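Local coordinates for lipoprotein LPPX (Mycobacterium tuberculosis, PDB 2BYO) that probably carries phthiocerol dimycocerosates from the cell membrane to the outer membrane, holding the lipid in a large hydrophobic cavity, at residues 38-51 / 190-204. Sequence-based numbering, arbitrary orientation.
Sequences LTSVHVAVRTTGKV and SGSIQLTQSKWNEPV. With ZN (zinc ion), chain C; LNL (alpha-linolenic acid), chain K; HXA (docosa-4,7,10,13,16,19-hexaenoic acid), chain I.
Leu-38 sets both methyls against Trp-200 CD1; Leu-38 CD1 lies at the indole edge, in its plane. The indole N-H at NE1 donates to Gln-197 OE1 (3.0 Å), in the amide's carbonyl plane and on a lone pair, which fixes how both flat groups are turned. Thr-39 N gives Asn-201 OD1 a 2.7 Å bond, also in the carbonyl plane. Ser-40 O accepts Asn-201 N, and its OG reaches Glu-202 O from above the carbonyl plane, tying the type II turn at Lys-199 to Glu-202 to the strand. Val-41 CG2 touches Trp-200 CD1.

Strands 40-49 and 191-198 run antiparallel (169°), with paired backbone bonds at His-42/Ser-198, Ala-44/Thr-196, Arg-46/Gln-194 and Thr-48/Ser-192. Chi1 of -179° carries the His-42 imidazole out from the strand to bridge two zinc sites, NE2 (2.0 Å) with Asp-61 and two waters, ND1 with Asp-63. Val-43 CG1 presses on Leu-195 CG (3.5 Å), on a mostly apolar face where Gln-197 is a polar exception, its NE2 meeting docosahexaenoic acid C9 at 3.8 Å. A water joins Ala-44 O, Gln-194 OE1 and Thr-196 OG1, a hydroxyl Arg-183 also bonds. Val-45 lies alongside Ile-193, whose CG2 touches alpha-linolenic acid C12 at 3.5 Å. Arg-46 turns to Asp-61. Thr-48 OG1 and Ser-192 OG are very close; either may donate. Lys-50 O accepts Ser-190 OG, and Val-51 CG1 meets Ile-193 CD1.

Joining first and last strands, the pair closes the half-barrel sheet's middle with chemistry split by face: polar and metal-binding outside, lipid-contacting within, consistent with a lipid carrier.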
loop_
_atom_site.group_PDB
_atom_site.type_symbol
_atom_site.label_atom_id
_atom_site.label_comp_id
_atom_site.label_asym_id
_atom_site.label_seq_id
_atom_site.Cartn_x
_atom_site.Cartn_y
_atom_site.Cartn_z
ATOM N N LEU A 38 0.799 -11.963 7.537
ATOM C CA LEU A 38 2.136 -12.094 6.940
ATOM C C LEU A 38 3.264 -11.839 7.937
ATOM O O LEU A 38 3.181 -10.935 8.769
ATOM C CB LEU A 38 2.286 -11.112 5.770
ATOM C CG LEU A 38 1.410 -11.380 4.551
ATOM C CD1 LEU A 38 1.424 -10.193 3.601
ATOM C CD2 LEU A 38 1.872 -12.641 3.831
ATOM N N THR A 39 4.307 -12.661 7.852
ATOM C CA THR A 39 5.530 -12.456 8.605
ATOM C C THR A 39 6.408 -11.466 7.843
ATOM O O THR A 39 7.141 -10.660 8.439
ATOM C CB THR A 39 6.289 -13.782 8.770
ATOM O OG1 THR A 39 5.403 -14.782 9.287
ATOM C CG2 THR A 39 7.463 -13.625 9.716
ATOM N N SER A 40 6.355 -11.544 6.516
ATOM C CA SER A 40 7.185 -10.688 5.663
ATOM C C SER A 40 6.595 -10.600 4.269
ATOM O O SER A 40 5.814 -11.457 3.865
ATOM C CB SER A 40 8.630 -11.200 5.605
ATOM O OG SER A 40 8.706 -12.485 5.011
ATOM N N VAL A 41 6.952 -9.547 3.545
ATOM C CA VAL A 41 6.423 -9.328 2.211
ATOM C C VAL A 41 7.331 -8.331 1.481
ATOM O O VAL A 41 8.027 -7.554 2.117
ATOM C CB VAL A 41 4.943 -8.811 2.282
ATOM C CG1 VAL A 41 4.870 -7.425 2.907
ATOM C CG2 VAL A 41 4.280 -8.813 0.912
ATOM N N HIS A 42 7.349 -8.395 0.156
ATOM C CA HIS A 42 8.011 -7.379 -0.664
ATOM C C HIS A 42 6.905 -6.496 -1.218
ATOM O O HIS A 42 5.859 -7.010 -1.645
ATOM C CB HIS A 42 8.815 -8.039 -1.787
ATOM C CG HIS A 42 9.545 -7.073 -2.671
ATOM N ND1 HIS A 42 10.863 -6.721 -2.464
ATOM C CD2 HIS A 42 9.154 -6.422 -3.791
ATOM C CE1 HIS A 42 11.244 -5.882 -3.409
ATOM N NE2 HIS A 42 10.219 -5.671 -4.216
ATOM N N VAL A 43 7.099 -5.180 -1.135
ATOM C CA VAL A 43 6.138 -4.208 -1.651
ATOM C C VAL A 43 6.781 -3.304 -2.709
ATOM O O VAL A 43 7.891 -2.764 -2.508
ATOM C CB VAL A 43 5.534 -3.333 -0.529
ATOM C CG1 VAL A 43 4.716 -2.210 -1.115
ATOM C CG2 VAL A 43 4.635 -4.165 0.373
ATOM N N ALA A 44 6.076 -3.176 -3.835
ATOM C CA ALA A 44 6.435 -2.268 -4.900
ATOM C C ALA A 44 5.363 -1.196 -5.001
ATOM O O ALA A 44 4.185 -1.484 -5.270
ATOM C CB ALA A 44 6.562 -3.014 -6.202
ATOM N N VAL A 45 5.765 0.039 -4.756
ATOM C CA VAL A 45 4.885 1.190 -4.894
ATOM C C VAL A 45 5.219 1.929 -6.187
ATOM O O VAL A 45 6.375 2.240 -6.452
ATOM C CB VAL A 45 5.017 2.148 -3.695
ATOM C CG1 VAL A 45 4.103 3.358 -3.873
ATOM C CG2 VAL A 45 4.698 1.419 -2.380
ATOM N N ARG A 46 4.205 2.192 -6.994
ATOM C CA ARG A 46 4.352 2.999 -8.191
ATOM C C ARG A 46 3.276 4.073 -8.150
ATOM O O ARG A 46 2.226 3.886 -7.521
ATOM C CB ARG A 46 4.176 2.141 -9.459
ATOM C CG ARG A 46 5.190 0.989 -9.598
ATOM C CD ARG A 46 6.607 1.479 -9.905
ATOM N NE ARG A 46 7.544 0.352 -10.013
ATOM C CZ ARG A 46 8.205 -0.221 -9.000
ATOM N NH1 ARG A 46 8.085 0.213 -7.751
ATOM N NH2 ARG A 46 9.009 -1.247 -9.243
ATOM N N THR A 47 3.540 5.193 -8.818
ATOM C CA THR A 47 2.573 6.268 -8.926
ATOM C C THR A 47 2.532 6.778 -10.360
ATOM O O THR A 47 3.492 6.611 -11.110
ATOM C CB THR A 47 2.915 7.470 -7.986
ATOM O OG1 THR A 47 4.210 7.990 -8.294
ATOM C CG2 THR A 47 2.887 7.056 -6.529
ATOM N N THR A 48 1.403 7.390 -10.721
ATOM C CA THR A 48 1.276 8.181 -11.936
ATOM C C THR A 48 0.813 9.584 -11.543
ATOM O O THR A 48 0.234 9.784 -10.466
ATOM C CB THR A 48 0.237 7.606 -12.924
ATOM O OG1 THR A 48 -1.071 7.738 -12.367
ATOM C CG2 THR A 48 0.497 6.131 -13.220
ATOM N N GLY A 49 1.056 10.545 -12.435
ATOM C CA GLY A 49 0.643 11.917 -12.212
ATOM C C GLY A 49 1.436 12.525 -11.082
ATOM O O GLY A 49 2.637 12.310 -10.979
ATOM N N LYS A 50 0.756 13.276 -10.225
ATOM C CA LYS A 50 1.415 13.968 -9.131
ATOM C C LYS A 50 0.835 13.521 -7.799
ATOM O O LYS A 50 -0.355 13.713 -7.523
ATOM C CB LYS A 50 1.299 15.477 -9.325
ATOM C CG LYS A 50 2.173 15.954 -10.469
ATOM C CD LYS A 50 2.127 17.451 -10.660
ATOM C CE LYS A 50 3.255 17.912 -11.587
ATOM N NZ LYS A 50 4.609 17.517 -11.057
ATOM N N VAL A 51 1.688 12.876 -7.008
ATOM C CA VAL A 51 1.348 12.400 -5.684
ATOM C C VAL A 51 2.327 13.032 -4.700
ATOM O O VAL A 51 3.527 12.760 -4.750
ATOM C CB VAL A 51 1.447 10.863 -5.621
ATOM C CG1 VAL A 51 1.308 10.364 -4.183
ATOM C CG2 VAL A 51 0.391 10.230 -6.534
ATOM N N SER A 190 -5.294 14.138 -8.547
ATOM C CA SER A 190 -4.079 14.562 -9.231
ATOM C C SER A 190 -3.218 13.411 -9.755
ATOM O O SER A 190 -2.359 13.612 -10.616
ATOM C CB SER A 190 -3.230 15.387 -8.258
ATOM O OG SER A 190 -2.937 14.609 -7.098
ATOM N N GLY A 191 -3.411 12.218 -9.209
ATOM C CA GLY A 191 -2.570 11.080 -9.572
ATOM C C GLY A 191 -3.106 9.785 -9.020
ATOM O O GLY A 191 -4.254 9.708 -8.595
ATOM N N SER A 192 -2.274 8.754 -9.044
ATOM C CA SER A 192 -2.681 7.450 -8.546
ATOM C C SER A 192 -1.534 6.794 -7.808
ATOM O O SER A 192 -0.367 7.125 -8.032
ATOM C CB SER A 192 -3.140 6.553 -9.698
ATOM O OG SER A 192 -2.061 6.317 -10.583
ATOM N N ILE A 193 -1.891 5.890 -6.904
ATOM C CA ILE A 193 -0.923 5.107 -6.140
ATOM C C ILE A 193 -1.274 3.645 -6.335
ATOM O O ILE A 193 -2.443 3.256 -6.242
ATOM C CB ILE A 193 -0.947 5.437 -4.635
ATOM C CG1 ILE A 193 -0.751 6.933 -4.406
ATOM C CG2 ILE A 193 0.142 4.643 -3.893
ATOM C CD1 ILE A 193 -0.964 7.388 -2.961
ATOM N N GLN A 194 -0.255 2.843 -6.621
ATOM C CA GLN A 194 -0.429 1.424 -6.831
ATOM C C GLN A 194 0.548 0.684 -5.936
ATOM O O GLN A 194 1.735 1.026 -5.878
ATOM C CB GLN A 194 -0.114 1.083 -8.269
ATOM C CG GLN A 194 -0.208 -0.406 -8.584
ATOM C CD GLN A 194 0.356 -0.694 -9.945
ATOM O OE1 GLN A 194 1.568 -0.878 -10.093
ATOM N NE2 GLN A 194 -0.503 -0.672 -10.957
ATOM N N LEU A 195 0.045 -0.326 -5.248
ATOM C CA LEU A 195 0.858 -1.112 -4.345
ATOM C C LEU A 195 0.742 -2.570 -4.730
ATOM O O LEU A 195 -0.349 -3.134 -4.738
ATOM C CB LEU A 195 0.395 -0.882 -2.912
ATOM C CG LEU A 195 1.350 -1.443 -1.876
ATOM C CD1 LEU A 195 1.383 -0.531 -0.664
ATOM C CD2 LEU A 195 0.984 -2.887 -1.491
ATOM N N THR A 196 1.874 -3.173 -5.059
ATOM C CA THR A 196 1.918 -4.553 -5.489
ATOM C C THR A 196 2.739 -5.371 -4.482
ATOM O O THR A 196 3.886 -5.027 -4.173
ATOM C CB THR A 196 2.509 -4.638 -6.916
ATOM O OG1 THR A 196 1.712 -3.832 -7.798
ATOM C CG2 THR A 196 2.540 -6.082 -7.438
ATOM N N GLN A 197 2.129 -6.443 -3.960
ATOM C CA GLN A 197 2.807 -7.359 -3.035
ATOM C C GLN A 197 3.388 -8.578 -3.761
ATOM O O GLN A 197 2.841 -9.046 -4.770
ATOM C CB GLN A 197 1.836 -7.873 -1.960
ATOM C CG GLN A 197 1.268 -6.815 -1.020
ATOM C CD GLN A 197 0.322 -7.396 0.019
ATOM O OE1 GLN A 197 0.270 -8.613 0.232
ATOM N NE2 GLN A 197 -0.421 -6.524 0.684
ATOM N N SER A 198 4.472 -9.108 -3.201
ATOM C CA SER A 198 5.073 -10.363 -3.649
ATOM C C SER A 198 5.945 -10.912 -2.532
ATOM O O SER A 198 6.095 -10.284 -1.481
ATOM C CB SER A 198 5.906 -10.133 -4.914
ATOM O OG SER A 198 6.913 -9.159 -4.681
ATOM N N LYS A 199 6.528 -12.082 -2.761
ATOM C CA LYS A 199 7.520 -12.674 -1.841
ATOM C C LYS A 199 6.971 -12.892 -0.433
ATOM O O LYS A 199 7.688 -12.797 0.561
ATOM C CB LYS A 199 8.811 -11.840 -1.809
ATOM C CG LYS A 199 9.396 -11.578 -3.217
ATOM C CD LYS A 199 10.805 -11.026 -3.158
ATOM C CE LYS A 199 11.857 -12.104 -2.960
ATOM N NZ LYS A 199 12.133 -12.882 -4.201
ATOM N N TRP A 200 5.685 -13.212 -0.371
ATOM C CA TRP A 200 4.992 -13.416 0.893
ATOM C C TRP A 200 5.726 -14.451 1.719
ATOM O O TRP A 200 5.957 -15.562 1.249
ATOM C CB TRP A 200 3.558 -13.888 0.639
ATOM C CG TRP A 200 2.756 -12.906 -0.196
ATOM C CD1 TRP A 200 2.051 -11.823 0.259
ATOM C CD2 TRP A 200 2.581 -12.927 -1.626
ATOM N NE1 TRP A 200 1.441 -11.171 -0.801
ATOM C CE2 TRP A 200 1.747 -11.827 -1.964
ATOM C CE3 TRP A 200 3.037 -13.775 -2.651
ATOM C CZ2 TRP A 200 1.374 -11.545 -3.281
ATOM C CZ3 TRP A 200 2.660 -13.498 -3.965
ATOM C CH2 TRP A 200 1.835 -12.385 -4.266
ATOM N N ASN A 201 6.104 -14.064 2.938
ATOM C CA ASN A 201 6.756 -14.940 3.888
ATOM C C ASN A 201 8.109 -15.505 3.433
ATOM O O ASN A 201 8.609 -16.480 3.997
ATOM C CB ASN A 201 5.790 -16.041 4.344
ATOM C CG ASN A 201 4.626 -15.493 5.158
ATOM O OD1 ASN A 201 4.765 -14.491 5.856
ATOM N ND2 ASN A 201 3.484 -16.158 5.088
ATOM N N GLU A 202 8.722 -14.868 2.437
ATOM C CA GLU A 202 10.105 -15.171 2.082
ATOM C C GLU A 202 10.988 -14.300 2.975
ATOM O O GLU A 202 10.683 -13.129 3.188
ATOM C CB GLU A 202 10.362 -14.921 0.594
ATOM C CG GLU A 202 9.517 -15.842 -0.305
ATOM C CD GLU A 202 9.670 -15.579 -1.800
ATOM O OE1 GLU A 202 10.700 -15.029 -2.233
ATOM O OE2 GLU A 202 8.740 -15.921 -2.554
ATOM N N PRO A 203 12.065 -14.869 3.520
ATOM C CA PRO A 203 12.830 -14.157 4.536
ATOM C C PRO A 203 13.480 -12.871 4.018
ATOM O O PRO A 203 13.793 -12.761 2.842
ATOM C CB PRO A 203 13.872 -15.194 4.996
ATOM C CG PRO A 203 13.937 -16.202 3.924
ATOM C CD PRO A 203 12.619 -16.199 3.230
ATOM N N VAL A 204 13.616 -11.886 4.894
ATOM C CA VAL A 204 14.140 -10.572 4.527
ATOM C C VAL A 204 15.215 -10.194 5.522
ATOM O O VAL A 204 15.215 -10.670 6.655
ATOM C CB VAL A 204 13.030 -9.458 4.521
ATOM C CG1 VAL A 204 11.971 -9.739 3.482
ATOM C CG2 VAL A 204 12.383 -9.271 5.910
HETATM ZN ZN ZN C . 10.616 -5.078 -6.039
HETATM O O1 LNL K . 4.820 3.150 6.636
HETATM C C1 LNL K . 5.790 2.634 6.030
HETATM O O2 LNL K . 6.379 3.228 5.097
HETATM C C2 LNL K . 6.281 1.261 6.454
HETATM C C3 LNL K . 5.714 0.153 5.575
HETATM C C4 LNL K . 6.467 0.008 4.247
HETATM C C5 LNL K . 5.688 0.440 2.995
HETATM C C6 LNL K . 4.237 -0.070 2.927
HETATM C C7 LNL K . 3.378 0.828 2.033
HETATM C C8 LNL K . 2.720 1.987 2.790
HETATM C C9 LNL K . 1.352 2.355 2.209
HETATM C C10 LNL K . 1.335 3.690 1.466
HETATM C C11 LNL K . 1.457 3.445 -0.025
HETATM C C12 LNL K . 0.446 3.016 -0.794
HETATM C C13 LNL K . -0.953 2.737 -0.277
HETATM C C14 LNL K . -1.706 1.780 -1.202
HETATM C C15 LNL K . -2.527 2.479 -2.286
HETATM C C16 LNL K . -3.835 1.739 -2.568
HETATM C C17 LNL K . -4.879 1.969 -1.471
HETATM C C18 LNL K . -6.230 1.363 -1.800
HETATM C C1 HXA I . -1.461 -4.827 10.155
HETATM O O1 HXA I . -1.479 -4.766 11.408
HETATM O O2 HXA I . -2.296 -4.238 9.432
HETATM C C2 HXA I . -0.382 -5.664 9.498
HETATM C C3 HXA I . 0.225 -4.955 8.284
HETATM C C4 HXA I . 1.698 -5.333 8.089
HETATM C C5 HXA I . 1.954 -6.164 6.828
HETATM C C6 HXA I . 2.695 -5.378 5.740
HETATM C C7 HXA I . 1.848 -5.177 4.491
HETATM C C8 HXA I . 2.216 -3.881 3.778
HETATM C C9 HXA I . 1.380 -3.699 2.510
HETATM C C10 HXA I . 0.314 -2.607 2.638
HETATM C C11 HXA I . -1.061 -3.145 3.045
HETATM C C12 HXA I . -2.058 -3.170 1.883
HETATM C C13 HXA I . -2.804 -1.842 1.712
HETATM C C14 HXA I . -4.254 -1.891 2.210
HETATM C C15 HXA I . -5.256 -1.617 1.087
HETATM C C16 HXA I . -6.676 -1.541 1.640
HETATM C C17 HXA I . -7.730 -1.762 0.559
HETATM C C18 HXA I . -9.035 -1.048 0.926
HETATM C C19 HXA I . -10.258 -1.658 0.244
HETATM C C20 HXA I . -10.448 -1.106 -1.165
HETATM C C21 HXA I . -11.702 -1.677 -1.826
HETATM C C22 HXA I . -11.669 -1.611 -3.343
HETATM O O HOH W 1 3.063 -1.596 -7.974
HETATM O O HOH W 2 9.524 -6.458 -7.464
HETATM O O HOH W 3 13.008 -5.182 -6.437
#